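Local atomic coordinates of mevalonate kinase, putative (Leishmania major, PDB entry 2HFS), a protein that probably catalyses the ATP-dependent phosphorylation of (R)-mevalonate to (R)-5-phosphomevalonate, an early step of isoprenoid and sterol biosynthesis. Residues A[65-70]-A[107-112]; A[190-195]-A[289-294]. All coordinates share one frame; numbering follows the deposited sequence.

Contact 1: A[65-70]-A[107-112]; sequences PAIPGY and VPSSGI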
loop_
_atom_site.group_PDB
_atom_site.type_symbol
_atom_site.label_atom_id
_atom_site.label_comp_id
_atom_site.label_asym_id
_atom_site.label_seq_id
_atom_site.Cartn_x
_atom_site.Cartn_y
_atom_site.Cartn_z
ATOM N N PRO A 65 -8.463 -13.110 0.435
ATOM C CA PRO A 65 -7.682 -13.995 -0.394
ATOM C C PRO A 65 -6.177 -13.766 -0.237
ATOM O O PRO A 65 -5.475 -13.521 -1.219
ATOM C CB PRO A 65 -8.149 -13.647 -1.820
ATOM C CG PRO A 65 -8.540 -12.214 -1.764
ATOM C CD PRO A 65 -9.070 -12.011 -0.348
ATOM N N ALA A 66 -5.704 -13.857 0.997
ATOM C CA ALA A 66 -4.304 -13.643 1.300
ATOM C C ALA A 66 -3.430 -14.774 0.751
ATOM O O ALA A 66 -3.894 -15.906 0.577
ATOM C CB ALA A 66 -4.118 -13.483 2.802
ATOM N N ILE A 67 -2.178 -14.454 0.433
ATOM C CA ILE A 67 -1.220 -15.504 0.029
ATOM C C ILE A 67 -1.072 -16.529 1.160
ATOM O O ILE A 67 -1.360 -16.205 2.316
ATOM C CB ILE A 67 0.163 -14.886 -0.337
ATOM C CG1 ILE A 67 0.729 -14.059 0.822
ATOM C CG2 ILE A 67 0.040 -14.042 -1.583
ATOM C CD1 ILE A 67 2.222 -13.915 0.770
ATOM N N PRO A 68 -0.611 -17.744 0.847
ATOM C CA PRO A 68 -0.509 -18.797 1.861
ATOM C C PRO A 68 0.332 -18.415 3.067
ATOM O O PRO A 68 1.473 -17.950 2.918
ATOM C CB PRO A 68 0.144 -19.953 1.103
ATOM C CG PRO A 68 -0.236 -19.731 -0.315
ATOM C CD PRO A 68 -0.180 -18.227 -0.479
ATOM N N GLY A 69 -0.248 -18.610 4.255
ATOM C CA GLY A 69 0.427 -18.336 5.531
ATOM C C GLY A 69 0.370 -16.910 6.057
ATOM O O GLY A 69 0.693 -16.669 7.234
ATOM N N TYR A 70 -0.018 -15.968 5.196
ATOM C CA TYR A 70 -0.017 -14.553 5.554
ATOM C C TYR A 70 -0.945 -14.271 6.732
ATOM O O TYR A 70 -0.551 -13.598 7.676
ATOM C CB TYR A 70 -0.372 -13.641 4.373
ATOM C CG TYR A 70 -0.508 -12.171 4.787
ATOM C CD1 TYR A 70 0.559 -11.294 4.652
ATOM C CD2 TYR A 70 -1.707 -11.676 5.331
ATOM C CE1 TYR A 70 0.457 -9.957 5.046
ATOM C CE2 TYR A 70 -1.817 -10.322 5.743
ATOM C CZ TYR A 70 -0.727 -9.479 5.574
ATOM O OH TYR A 70 -0.789 -8.151 5.931
ATOM N N VAL A 107 -5.498 -8.822 -2.250
ATOM C CA VAL A 107 -4.712 -9.970 -1.767
ATOM C C VAL A 107 -3.637 -9.522 -0.759
ATOM O O VAL A 107 -2.605 -8.996 -1.159
ATOM C CB VAL A 107 -4.033 -10.734 -2.963
ATOM C CG1 VAL A 107 -3.025 -11.840 -2.467
ATOM C CG2 VAL A 107 -5.081 -11.303 -3.904
ATOM N N PRO A 108 -3.856 -9.727 0.542
ATOM C CA PRO A 108 -2.821 -9.385 1.517
ATOM C C PRO A 108 -1.542 -10.143 1.254
ATOM O O PRO A 108 -1.571 -11.367 1.033
ATOM C CB PRO A 108 -3.435 -9.804 2.854
ATOM C CG PRO A 108 -4.910 -9.714 2.624
ATOM C CD PRO A 108 -5.044 -10.292 1.200
ATOM N N SER A 109 -0.457 -9.382 1.213
ATOM C CA SER A 109 0.895 -9.847 0.932
ATOM C C SER A 109 1.785 -8.672 1.313
ATOM O O SER A 109 1.345 -7.532 1.254
ATOM C CB SER A 109 1.043 -10.153 -0.566
ATOM O OG SER A 109 2.293 -10.749 -0.860
ATOM N N SER A 110 3.027 -8.934 1.709
ATOM C CA SER A 110 3.958 -7.864 2.034
ATOM C C SER A 110 4.093 -6.833 0.894
ATOM O O SER A 110 4.268 -7.199 -0.268
ATOM C CB SER A 110 5.325 -8.463 2.409
ATOM O OG SER A 110 6.253 -7.452 2.675
ATOM N N GLY A 111 3.969 -5.553 1.241
ATOM C CA GLY A 111 4.188 -4.448 0.289
ATOM C C GLY A 111 2.942 -3.747 -0.248
ATOM O O GLY A 111 3.014 -2.614 -0.779
ATOM N N ILE A 112 1.798 -4.411 -0.119
ATOM C CA ILE A 112 0.537 -3.944 -0.706
ATOM C C ILE A 112 -0.310 -3.080 0.258
ATOM O O ILE A 112 -1.447 -2.669 -0.080
ATOM C CB ILE A 112 -0.271 -5.151 -1.186
ATOM C CG1 ILE A 112 -1.128 -4.782 -2.405
ATOM C CG2 ILE A 112 -1.112 -5.718 -0.036
ATOM C CD1 ILE A 112 -0.320 -4.327 -3.665
#
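The Y70 ring lies against the P108-S109 peptide, with P108 C 4.1 Å above the ring plane over its centre. On the same face, S109 N sits closer to the rim, and P108 CB descends on the CD2-CE2 side, 3.4 Å from Y70 CE2. The two side chains cross at about a right angle. CG of Y70 is anti to the backbone N (chi1 174°), which starts the ring out toward P108. The N of S110 approaches the ring only obliquely, at 4.3 Å from Y70 CE1.

Beside this face a single backbone bond ties the loops together: I67 N donates to P108 O at 3.2 Å, with 165° at the hydrogen. The donor lies nearly along the C=O axis, so the bond is straight at both ends. Each loop contains a type II turn, from I67 to Y70 and from S109 to I112, with glycine (G69 and G111) third in each. The first turn brings the chain into helix 70-88, with G69 as N-cap. The second carries sequence of the GHMP-kinase glycine-rich signature, which precedes helix 114-130 and in relatives binds ATP phosphates.

Further along, A66 packs on the pyrrolidine ring of P108, whose CD is 3.7 Å from A66 CB. V107 and I67 cross at about a right angle, methyl against methyl, I67 CG2 lying 3.9 Å from V107 CG1. CG1 of I67 sits between the backbone N and carbonyl carbon (chi1 56°), and beyond it CD1 reaches S109 OG at 3.6 Å. I67, V107 and S109 also touch strand 318-324 through F318 and W320, while A114 of helix 114-130 packs on both Y70 and P108.

Contact 2: A[190-195]-A[289-294]; sequences LVVVGT and GGIAVA
T195 grips the carbonyl of G290 twice: its OG1 donates to G290 O at 2.8 Å, and its backbone N reaches the same G290 O at 3.0 Å. The main-chain bond lies close to the carbonyl direction, whereas the hydroxyl comes in from a more bent position, with a C=O...donor angle of 126°. OG1 stands between the backbone N and the carbonyl carbon (chi1 58°), on the side where G290 lies, and it also accepts a hydrogen bond from I197 N.

From there a regular antiparallel ladder runs toward L190, the strand axes 161° apart in direction. V193 and A292 form one hydrogen-bonded pair and V191 and A294 the next. In the latter, A294 N to V191 O is the shorter bond at 2.8 Å. V192 with V293 and G194 with I291 are the intervening non-hydrogen-bonded pairs.

Side chains alternate accordingly. V191, V193, A292 and A294 share one face, where V191 CB and A294 CB are 4.3 Å apart. V192, I291 and V293 share the other. There V192 CG1 meets I291 CD1 at 3.7 Å, the two side chains crossing at an angle, and L190 CD2 touches V293 CG2 at 4.0 Å. G289 and G290 close the glycine-rich third signature of GHMP kinases, and both have positive phi.

These are the two central strands of a four-stranded antiparallel sheet in the order of a ferredoxin-like fold, as in the C-terminal domain of GHMP kinases. Strand 280-284 flanks 291-296, and 318-324 flanks 188-194. Helices 299-312 and 264-275 cover the V191-V193 face, through V306 and L309 from the first and I269 and C273 from the second.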
loop_
_atom_site.group_PDB
_atom_site.type_symbol
_atom_site.label_atom_id
_atom_site.label_comp_id
_atom_site.label_asym_id
_atom_site.label_seq_id
_atom_site.Cartn_x
_atom_site.Cartn_y
_atom_site.Cartn_z
ATOM N N LEU A 190 -2.079 -1.692 -13.865
ATOM C CA LEU A 190 -0.910 -2.189 -13.145
ATOM C C LEU A 190 -0.819 -3.706 -13.095
ATOM O O LEU A 190 -1.839 -4.403 -12.939
ATOM C CB LEU A 190 -0.896 -1.632 -11.704
ATOM C CG LEU A 190 -0.886 -0.111 -11.514
ATOM C CD1 LEU A 190 -0.848 0.278 -10.032
ATOM C CD2 LEU A 190 0.294 0.500 -12.239
ATOM N N VAL A 191 0.406 -4.227 -13.201
ATOM C CA VAL A 191 0.654 -5.626 -12.837
ATOM C C VAL A 191 1.556 -5.538 -11.603
ATOM O O VAL A 191 2.612 -4.924 -11.654
ATOM C CB VAL A 191 1.365 -6.451 -13.945
ATOM C CG1 VAL A 191 1.563 -7.871 -13.476
ATOM C CG2 VAL A 191 0.553 -6.463 -15.235
ATOM N N VAL A 192 1.105 -6.090 -10.484
ATOM C CA VAL A 192 1.929 -6.089 -9.290
ATOM C C VAL A 192 2.339 -7.524 -9.016
ATOM O O VAL A 192 1.523 -8.442 -9.147
ATOM C CB VAL A 192 1.214 -5.473 -8.073
ATOM C CG1 VAL A 192 2.150 -5.467 -6.838
ATOM C CG2 VAL A 192 0.703 -4.060 -8.395
ATOM N N VAL A 193 3.602 -7.723 -8.650
ATOM C CA VAL A 193 4.160 -9.088 -8.548
ATOM C C VAL A 193 4.770 -9.312 -7.167
ATOM O O VAL A 193 5.583 -8.506 -6.709
ATOM C CB VAL A 193 5.237 -9.316 -9.643
ATOM C CG1 VAL A 193 5.854 -10.690 -9.534
ATOM C CG2 VAL A 193 4.670 -9.100 -11.037
ATOM N N GLY A 194 4.396 -10.403 -6.504
ATOM C CA GLY A 194 4.980 -10.722 -5.221
ATOM C C GLY A 194 6.124 -11.718 -5.346
ATOM O O GLY A 194 5.990 -12.728 -6.066
ATOM N N THR A 195 7.230 -11.462 -4.634
ATOM C CA THR A 195 8.417 -12.325 -4.703
ATOM C C THR A 195 8.311 -13.493 -3.721
ATOM O O THR A 195 9.009 -14.497 -3.874
ATOM C CB THR A 195 9.720 -11.544 -4.387
ATOM O OG1 THR A 195 9.604 -10.956 -3.088
ATOM C CG2 THR A 195 9.925 -10.330 -5.323
ATOM N N GLY A 289 13.041 -7.996 -1.787
ATOM C CA GLY A 289 11.895 -8.869 -1.564
ATOM C C GLY A 289 10.626 -8.088 -1.838
ATOM O O GLY A 289 10.644 -7.076 -2.545
ATOM N N GLY A 290 9.518 -8.525 -1.262
ATOM C CA GLY A 290 8.278 -7.768 -1.382
ATOM C C GLY A 290 7.751 -7.779 -2.813
ATOM O O GLY A 290 7.819 -8.805 -3.491
ATOM N N ILE A 291 7.281 -6.621 -3.273
ATOM C CA ILE A 291 6.584 -6.497 -4.553
ATOM C C ILE A 291 7.324 -5.617 -5.556
ATOM O O ILE A 291 8.139 -4.738 -5.174
ATOM C CB ILE A 291 5.114 -5.937 -4.388
ATOM C CG1 ILE A 291 5.082 -4.589 -3.632
ATOM C CG2 ILE A 291 4.207 -6.978 -3.727
ATOM C CD1 ILE A 291 3.871 -3.694 -4.021
ATOM N N ALA A 292 7.019 -5.874 -6.830
ATOM C CA ALA A 292 7.354 -4.984 -7.926
ATOM C C ALA A 292 6.061 -4.564 -8.587
ATOM O O ALA A 292 5.026 -5.215 -8.416
ATOM C CB ALA A 292 8.261 -5.669 -8.942
ATOM N N VAL A 293 6.130 -3.463 -9.337
ATOM C CA VAL A 293 4.978 -2.928 -10.041
ATOM C C VAL A 293 5.363 -2.627 -11.490
ATOM O O VAL A 293 6.450 -2.105 -11.750
ATOM C CB VAL A 293 4.421 -1.661 -9.335
ATOM C CG1 VAL A 293 5.499 -0.545 -9.186
ATOM C CG2 VAL A 293 3.236 -1.142 -10.073
ATOM N N ALA A 294 4.486 -2.994 -12.423
ATOM C CA ALA A 294 4.704 -2.694 -13.842
ATOM C C ALA A 294 3.530 -1.847 -14.317
ATOM O O ALA A 294 2.391 -2.059 -13.867
ATOM C CB ALA A 294 4.799 -3.984 -14.648
#

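How the contacts relate
Contacts 1 and 2 follow one another along the chain, and their centres are about 12 Å apart. They meet directly on the sheet face carrying V192 and I291: S110 O lies 3.5 Å from I291 CG2, and G111 O is 3.5 Å from I291 CD1. I112 adds its CD1, at 4.2 Å from V192 CG1. Strand 318-324 bridges both, since W320 touches V107, S109 and I291 while Y322 touches I112 and V192. The 107-112 loop meets I291, the residue right after G289-G290, so two GHMP signature segments come close where the N- and C-terminal parts join, consistent with the family's active-site cleft.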